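Local coordinates for protein xylanase inhibitor TL-XI (Triticum aestivum, PDB 3G7M) that inhibits xylanases in a noncompetitive manner as a small thaumatin-like protein of wheat, probably serving plant defence, at residues A1-F11 with S143-P151; G78-A87 with V100-M111. The protein carries 4 engineered substitutions. All coordinates share one frame; numbering follows the deposited sequence.

Contact 1: residues A1-F11 with S143-P151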
# COMPACT_ATOMS: atom_id res chain seq x y z
N ALA A 1 6.73 11.52 -5.77
CA ALA A 1 7.42 12.62 -5.02
C ALA A 1 6.41 13.28 -4.04
O ALA A 1 5.52 14.00 -4.48
CB ALA A 1 8.04 13.67 -6.03
N PRO A 2 6.53 13.03 -2.70
CA PRO A 2 7.47 12.17 -1.94
C PRO A 2 7.07 10.70 -1.83
O PRO A 2 7.96 9.84 -1.66
CB PRO A 2 7.45 12.80 -0.54
CG PRO A 2 6.17 13.49 -0.45
CD PRO A 2 5.92 14.05 -1.82
N LEU A 3 5.77 10.41 -1.88
CA LEU A 3 5.28 9.00 -1.99
C LEU A 3 4.55 8.73 -3.32
O LEU A 3 3.71 9.52 -3.77
CB LEU A 3 4.36 8.65 -0.81
CG LEU A 3 3.71 7.25 -0.84
CD1 LEU A 3 4.76 6.23 -0.57
CD2 LEU A 3 2.59 7.11 0.19
N THR A 4 4.88 7.62 -3.97
CA THR A 4 4.30 7.32 -5.26
C THR A 4 3.88 5.87 -5.24
O THR A 4 4.69 5.00 -4.92
CB THR A 4 5.32 7.59 -6.43
OG1 THR A 4 5.98 8.85 -6.23
CG2 THR A 4 4.63 7.58 -7.82
N ILE A 5 2.62 5.60 -5.55
CA ILE A 5 2.13 4.22 -5.69
C ILE A 5 1.82 3.90 -7.15
O ILE A 5 0.97 4.53 -7.77
CB ILE A 5 0.90 3.95 -4.79
CG1 ILE A 5 1.29 4.09 -3.31
CG2 ILE A 5 0.29 2.58 -5.06
CD1 ILE A 5 0.11 4.48 -2.44
N THR A 6 2.54 2.93 -7.71
CA THR A 6 2.49 2.62 -9.13
C THR A 6 1.86 1.24 -9.36
O THR A 6 2.16 0.27 -8.65
CB THR A 6 3.90 2.65 -9.77
OG1 THR A 6 4.51 3.94 -9.51
CG2 THR A 6 3.83 2.41 -11.26
N ASN A 7 0.99 1.17 -10.36
CA ASN A 7 0.38 -0.10 -10.77
C ASN A 7 0.99 -0.65 -12.05
O ASN A 7 0.78 -0.09 -13.13
CB ASN A 7 -1.14 0.08 -10.92
CG ASN A 7 -1.82 -1.18 -11.36
OD1 ASN A 7 -1.35 -2.28 -11.06
ND2 ASN A 7 -2.94 -1.03 -12.07
N ARG A 8 1.79 -1.74 -11.90
CA ARG A 8 2.44 -2.41 -13.04
C ARG A 8 1.77 -3.75 -13.47
O ARG A 8 2.32 -4.49 -14.30
CB ARG A 8 3.96 -2.54 -12.86
CG ARG A 8 4.71 -1.28 -13.31
CD ARG A 8 6.25 -1.40 -13.45
NE ARG A 8 6.79 -0.19 -14.12
CZ ARG A 8 7.21 0.93 -13.50
NH1 ARG A 8 7.21 1.01 -12.16
NH2 ARG A 8 7.65 1.97 -14.22
N CYS A 9 0.59 -4.02 -12.93
CA CYS A 9 -0.23 -5.15 -13.34
C CYS A 9 -0.99 -4.89 -14.66
O CYS A 9 -1.16 -3.73 -15.08
CB CYS A 9 -1.21 -5.48 -12.23
SG CYS A 9 -0.43 -5.43 -10.63
N HIS A 10 -1.43 -5.95 -15.32
CA HIS A 10 -2.23 -5.80 -16.55
C HIS A 10 -3.73 -5.55 -16.26
O HIS A 10 -4.55 -5.52 -17.17
CB HIS A 10 -2.09 -7.05 -17.40
CG HIS A 10 -0.69 -7.34 -17.84
ND1 HIS A 10 0.03 -6.46 -18.64
CD2 HIS A 10 0.11 -8.43 -17.64
CE1 HIS A 10 1.22 -6.98 -18.89
NE2 HIS A 10 1.29 -8.17 -18.30
N PHE A 11 -4.08 -5.40 -14.99
CA PHE A 11 -5.45 -5.15 -14.58
C PHE A 11 -5.51 -3.95 -13.66
O PHE A 11 -4.52 -3.55 -13.07
CB PHE A 11 -6.08 -6.38 -13.91
CG PHE A 11 -5.18 -7.03 -12.92
CD1 PHE A 11 -4.48 -8.18 -13.25
CD2 PHE A 11 -5.00 -6.49 -11.65
CE1 PHE A 11 -3.62 -8.79 -12.34
CE2 PHE A 11 -4.14 -7.10 -10.73
CZ PHE A 11 -3.45 -8.26 -11.08
N SER A 143 14.37 12.63 -0.37
CA SER A 143 14.20 11.24 -0.85
C SER A 143 12.80 10.93 -1.40
O SER A 143 11.86 11.70 -1.20
CB SER A 143 14.64 10.22 0.23
OG SER A 143 13.96 10.44 1.45
N ARG A 144 12.67 9.79 -2.09
CA ARG A 144 11.43 9.50 -2.79
C ARG A 144 11.01 8.04 -2.63
O ARG A 144 11.73 7.15 -3.06
CB ARG A 144 11.60 9.87 -4.27
CG ARG A 144 11.38 11.35 -4.49
CD ARG A 144 12.15 11.90 -5.65
NE ARG A 144 12.20 13.37 -5.53
CZ ARG A 144 13.04 14.16 -6.20
NH1 ARG A 144 13.90 13.64 -7.08
NH2 ARG A 144 13.02 15.48 -6.00
N LEU A 145 9.84 7.81 -2.01
CA LEU A 145 9.29 6.47 -1.80
C LEU A 145 8.42 5.98 -2.96
O LEU A 145 7.59 6.76 -3.50
CB LEU A 145 8.44 6.45 -0.54
CG LEU A 145 9.15 6.39 0.82
CD1 LEU A 145 8.12 6.50 1.91
CD2 LEU A 145 9.90 5.07 0.96
N GLN A 146 8.59 4.70 -3.31
CA GLN A 146 7.80 4.06 -4.37
C GLN A 146 7.27 2.67 -3.97
O GLN A 146 8.02 1.78 -3.58
CB GLN A 146 8.60 3.98 -5.66
CG GLN A 146 7.74 3.73 -6.89
CD GLN A 146 8.52 3.90 -8.19
OE1 GLN A 146 9.76 3.99 -8.19
NE2 GLN A 146 7.78 3.96 -9.31
N ILE A 147 5.95 2.51 -4.09
CA ILE A 147 5.32 1.22 -3.96
C ILE A 147 4.89 0.77 -5.36
O ILE A 147 4.16 1.46 -6.05
CB ILE A 147 4.10 1.29 -3.08
CG1 ILE A 147 4.36 2.16 -1.85
CG2 ILE A 147 3.64 -0.07 -2.70
CD1 ILE A 147 5.33 1.60 -0.84
N VAL A 148 5.36 -0.40 -5.79
CA VAL A 148 4.96 -0.92 -7.09
C VAL A 148 4.10 -2.19 -6.87
O VAL A 148 4.43 -3.08 -6.05
CB VAL A 148 6.21 -1.18 -8.04
CG1 VAL A 148 5.77 -1.53 -9.46
CG2 VAL A 148 7.13 0.03 -8.08
N PHE A 149 3.00 -2.25 -7.61
CA PHE A 149 2.25 -3.49 -7.79
C PHE A 149 2.68 -4.17 -9.08
O PHE A 149 2.77 -3.52 -10.13
CB PHE A 149 0.73 -3.26 -7.81
CG PHE A 149 0.21 -2.61 -6.54
CD1 PHE A 149 0.03 -3.35 -5.39
CD2 PHE A 149 -0.08 -1.24 -6.50
CE1 PHE A 149 -0.41 -2.76 -4.27
CE2 PHE A 149 -0.53 -0.67 -5.35
CZ PHE A 149 -0.70 -1.44 -4.24
N CYS A 150 2.91 -5.48 -8.98
CA CYS A 150 3.42 -6.33 -10.06
C CYS A 150 4.74 -5.75 -10.59
O CYS A 150 4.81 -5.29 -11.74
CB CYS A 150 2.38 -6.59 -11.17
SG CYS A 150 0.71 -7.14 -10.61
N PRO A 151 5.79 -5.74 -9.75
CA PRO A 151 7.08 -5.25 -10.17
C PRO A 151 7.76 -6.18 -11.19
O PRO A 151 8.56 -5.67 -11.99
CB PRO A 151 7.88 -5.27 -8.86
CG PRO A 151 7.28 -6.35 -8.07
CD PRO A 151 5.84 -6.28 -8.37
OXT PRO A 151 7.53 -7.41 -11.24
O HOH W 1 8.32 8.55 -5.40

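Contact 2: residues G78-A87 with V100-M111. Engineered in segment 78-87: Thr84 (natural residue Val). Engineered in segment 100-111: Val109 (natural residue Leu).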
# COMPACT_ATOMS: atom_id res chain seq x y z
N GLY A 78 -8.26 -0.69 9.10
CA GLY A 78 -6.94 -1.26 8.95
C GLY A 78 -7.04 -2.76 8.82
O GLY A 78 -6.00 -3.44 8.68
N ASN A 79 -8.30 -3.27 8.86
CA ASN A 79 -8.53 -4.70 8.62
C ASN A 79 -9.30 -5.06 7.34
O ASN A 79 -10.49 -5.41 7.41
CB ASN A 79 -9.22 -5.32 9.82
CG ASN A 79 -8.43 -5.09 11.08
OD1 ASN A 79 -7.20 -5.20 11.09
ND2 ASN A 79 -9.13 -4.75 12.17
N PRO A 80 -8.62 -4.96 6.17
CA PRO A 80 -9.26 -5.40 4.92
C PRO A 80 -9.40 -6.93 4.87
O PRO A 80 -8.76 -7.64 5.67
CB PRO A 80 -8.32 -4.89 3.81
CG PRO A 80 -6.98 -4.69 4.49
CD PRO A 80 -7.26 -4.32 5.93
N ALA A 81 -10.23 -7.42 3.94
CA ALA A 81 -10.49 -8.85 3.82
C ALA A 81 -9.25 -9.65 3.34
O ALA A 81 -8.50 -9.23 2.44
CB ALA A 81 -11.69 -9.08 2.89
N VAL A 82 -9.05 -10.81 3.96
CA VAL A 82 -8.09 -11.83 3.51
C VAL A 82 -8.55 -12.41 2.13
O VAL A 82 -9.73 -12.74 1.95
CB VAL A 82 -7.98 -12.98 4.62
CG1 VAL A 82 -7.05 -14.15 4.22
CG2 VAL A 82 -7.55 -12.39 5.97
N PRO A 83 -7.63 -12.57 1.17
CA PRO A 83 -6.23 -12.30 1.35
C PRO A 83 -5.91 -10.90 0.90
O PRO A 83 -6.65 -10.31 0.08
CB PRO A 83 -5.58 -13.31 0.41
CG PRO A 83 -6.58 -13.52 -0.71
CD PRO A 83 -7.92 -13.08 -0.19
N THR A 84 -4.82 -10.36 1.44
CA THR A 84 -4.29 -9.09 0.98
C THR A 84 -2.84 -8.86 1.40
O THR A 84 -2.45 -9.21 2.52
CB THR A 84 -5.13 -7.89 1.45
OG1 THR A 84 -4.45 -6.68 1.07
CG2 THR A 84 -5.39 -7.91 2.98
N THR A 85 -2.06 -8.28 0.50
CA THR A 85 -0.66 -7.97 0.78
C THR A 85 -0.60 -6.63 1.49
O THR A 85 -1.20 -5.68 1.01
CB THR A 85 0.13 -7.87 -0.52
OG1 THR A 85 0.00 -9.14 -1.22
CG2 THR A 85 1.61 -7.60 -0.22
N MET A 86 0.08 -6.59 2.65
CA MET A 86 0.13 -5.39 3.51
C MET A 86 1.49 -4.72 3.60
O MET A 86 2.48 -5.28 4.15
CB MET A 86 -0.32 -5.70 4.92
CG MET A 86 -1.77 -5.46 5.15
SD MET A 86 -2.15 -3.71 5.09
CE MET A 86 -3.69 -3.76 6.05
N ALA A 87 1.52 -3.49 3.06
CA ALA A 87 2.68 -2.65 3.17
C ALA A 87 2.47 -1.60 4.27
O ALA A 87 1.37 -1.02 4.39
CB ALA A 87 2.92 -1.99 1.87
N VAL A 100 6.74 -4.72 4.82
CA VAL A 100 5.69 -5.35 4.06
C VAL A 100 5.57 -6.75 4.58
O VAL A 100 6.54 -7.31 5.07
CB VAL A 100 6.04 -5.33 2.50
CG1 VAL A 100 7.30 -6.16 2.17
CG2 VAL A 100 4.82 -5.74 1.60
N THR A 101 4.37 -7.30 4.46
CA THR A 101 4.13 -8.73 4.76
C THR A 101 3.22 -9.41 3.74
O THR A 101 2.36 -8.78 3.15
CB THR A 101 3.52 -8.90 6.14
OG1 THR A 101 3.25 -10.31 6.35
CG2 THR A 101 2.22 -8.11 6.28
N SER A 102 3.40 -10.70 3.55
CA SER A 102 2.46 -11.49 2.76
C SER A 102 2.17 -12.80 3.52
O SER A 102 1.95 -13.86 2.94
CB SER A 102 2.99 -11.70 1.35
OG SER A 102 4.16 -12.48 1.40
N THR A 103 2.17 -12.70 4.84
CA THR A 103 1.89 -13.86 5.65
C THR A 103 0.77 -13.57 6.63
O THR A 103 -0.01 -14.47 6.97
CB THR A 103 3.16 -14.36 6.35
OG1 THR A 103 4.26 -14.25 5.45
CG2 THR A 103 3.03 -15.85 6.79
N LEU A 104 0.69 -12.32 7.10
CA LEU A 104 -0.22 -11.97 8.18
C LEU A 104 -1.68 -12.01 7.74
O LEU A 104 -2.54 -12.55 8.47
CB LEU A 104 0.13 -10.60 8.77
CG LEU A 104 -0.97 -9.95 9.61
CD1 LEU A 104 -1.14 -10.67 10.94
CD2 LEU A 104 -0.68 -8.46 9.83
N LYS A 105 -1.93 -11.46 6.54
CA LYS A 105 -3.29 -11.33 6.03
C LYS A 105 -3.40 -12.01 4.67
O LYS A 105 -4.40 -11.84 3.95
CB LYS A 105 -3.69 -9.84 5.87
CG LYS A 105 -4.08 -9.03 7.14
CD LYS A 105 -5.51 -9.28 7.57
CE LYS A 105 -5.85 -8.56 8.86
NZ LYS A 105 -5.97 -7.11 8.60
N GLY A 106 -2.36 -12.77 4.32
CA GLY A 106 -2.35 -13.54 3.07
C GLY A 106 -1.58 -12.83 1.97
O GLY A 106 -0.72 -12.00 2.25
N PHE A 107 -1.92 -13.14 0.71
CA PHE A 107 -1.27 -12.54 -0.44
C PHE A 107 -2.24 -12.40 -1.58
O PHE A 107 -2.90 -13.38 -1.94
CB PHE A 107 -0.12 -13.42 -0.89
CG PHE A 107 0.55 -12.97 -2.14
CD1 PHE A 107 0.15 -13.47 -3.38
CD2 PHE A 107 1.58 -12.07 -2.09
CE1 PHE A 107 0.76 -13.06 -4.53
CE2 PHE A 107 2.20 -11.66 -3.23
CZ PHE A 107 1.79 -12.16 -4.46
N ASN A 108 -2.31 -11.20 -2.16
CA ASN A 108 -3.18 -10.96 -3.33
C ASN A 108 -2.47 -10.37 -4.51
O ASN A 108 -2.66 -10.81 -5.63
CB ASN A 108 -4.38 -10.09 -2.97
CG ASN A 108 -4.00 -8.68 -2.57
OD1 ASN A 108 -2.93 -8.45 -2.05
ND2 ASN A 108 -4.90 -7.74 -2.81
N VAL A 109 -1.65 -9.36 -4.26
CA VAL A 109 -0.95 -8.65 -5.31
C VAL A 109 0.55 -8.61 -4.88
O VAL A 109 0.86 -8.29 -3.73
CB VAL A 109 -1.59 -7.20 -5.64
CG1 VAL A 109 -0.89 -6.55 -6.75
CG2 VAL A 109 -3.08 -7.26 -6.04
N PRO A 110 1.49 -8.99 -5.80
CA PRO A 110 2.95 -8.86 -5.49
C PRO A 110 3.39 -7.40 -5.33
O PRO A 110 2.97 -6.52 -6.10
CB PRO A 110 3.63 -9.49 -6.70
CG PRO A 110 2.54 -9.54 -7.79
CD PRO A 110 1.25 -9.70 -7.08
N MET A 111 4.23 -7.13 -4.34
CA MET A 111 4.63 -5.76 -4.11
C MET A 111 6.13 -5.54 -4.15
O MET A 111 6.91 -6.44 -3.88
CB MET A 111 4.10 -5.28 -2.78
CG MET A 111 2.66 -4.88 -2.76
SD MET A 111 2.26 -4.20 -1.14
CE MET A 111 0.49 -4.09 -1.36
O HOH W 2 -0.68 -10.23 4.23

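Contact 1: residues A1-F11 with S143-P151
Pro2, Thr4, Thr6 and Arg8 are zipped to Leu145, Ile147 and Phe149 by six main-chain hydrogen bonds, which set the first and last strands of the chain parallel and side by side. Pairing both termini in one sheet fits the beta sandwich of thaumatin-like proteins. One face of the pair, carrying Leu3, Ile5, Leu145, Ile147 and Phe149, is buried; Ile5 reaches Pro15 and Val17 of strand 13-19 in the other sheet. Phe149 is the side chain to follow outward. Its CB lies 3.7 Å from Cys9 SG. With CG anti to its own carbonyl carbon (chi1 -58°), the ring leans back toward the start of the strand, and CD2 passes Thr6 O at 3.5 Å. Farther out, CE2 meets Ile5 CG2, 3.4 Å away, the two side chains crossing at a slant. Ile5 and Ile147 run alongside each other through their CG1 branches. On the reverse face the chemistry is more polar. Gln146 stretches out fully and NE2 donates to Thr6 OG1 over 3.3 Å, nearly straight (169° at the hydrogen) and in the amide plane; Ser35 is a second, weak partner of that hydroxyl. Arg8 lays its aliphatic chain against Val148 CG1. Where the strands end, Asn7 forms an Asx turn: OD1 accepts from Cys9 N at 3.2 Å, the donor standing above the carbonyl plane. Its other arm, ND2, gives a straight bond to Phe11 O at 3.1 Å, so the amide is gripped at both ends. The turn delivers Cys9 SG to Cys150 SG, a 2.1 Å disulfide with a torsion of 94°, and Cys150 SG sits obliquely to the Phe11 ring, 5.2 Å from its centroid.

Contact 2: residues G78-A87 with V100-M111
Thr85 meets Asn108 and Met111 in the densely packed part of this contact, just where the hairpin of strands 86-91 and 95-101 opens into loops. Asn108 CG stands between its own backbone N and carbonyl carbon (chi1 66°), which turns the amide toward the other segment. There OD1 accepts from Thr85 N at 2.7 Å, the donor above the carbonyl plane. Thr85 OG1 lies 3.1 Å from the same OD1 and 2.8 Å from the main-chain O of Val109, an engineered residue; its single proton could serve either. Thr85 CG2 faces Met111 SD tip to tip at 3.6 Å, and Ala87 CB closes on that sulfur. Met86 and Thr101 finish the hairpin with a pair of main-chain bonds. The looser, solvent side lies at exposed Asn79 and Val82: the Lys105 chain is laid along segment 78-87, its CD 4.0 Å from Val82 CG2, but its NZ makes just a weak bond to Asn79 OD1 at 3.4 Å. Between the two regions, engineered Thr84 gives its N to Lys105 O, and a water donates to Thr84 O and Gly106 O while accepting from Lys105 N. Replacing Asn108 with an alanine removes the amide, and Thr85 N would probably lose its acceptor and Gly50 O its ND2 donor. That amide is thus one of several polar ties here, and it links both loops to strand 44-52.

Along the chain the order is 1-11, 78-87, 100-111 and 143-151, so contact 1 joins the two termini and contact 2 forms wholly within the span between them. Their centres lie 16 Å apart. Contact 1 belongs to the mixed sheet, contact 2 starts on the hairpin of the six-stranded antiparallel sheet, and segment 100-111 then crosses to the mixed sheet, where strand 111-115 pairs antiparallel with 145-149. That crossing makes them touch: Cys150 N probably bonds to Pro110 O at 3.1 Å, and Met111 and Val109 pack on Phe149. The chain ends are thereby tied to a connection between the two sheets of the thaumatin-like sandwich.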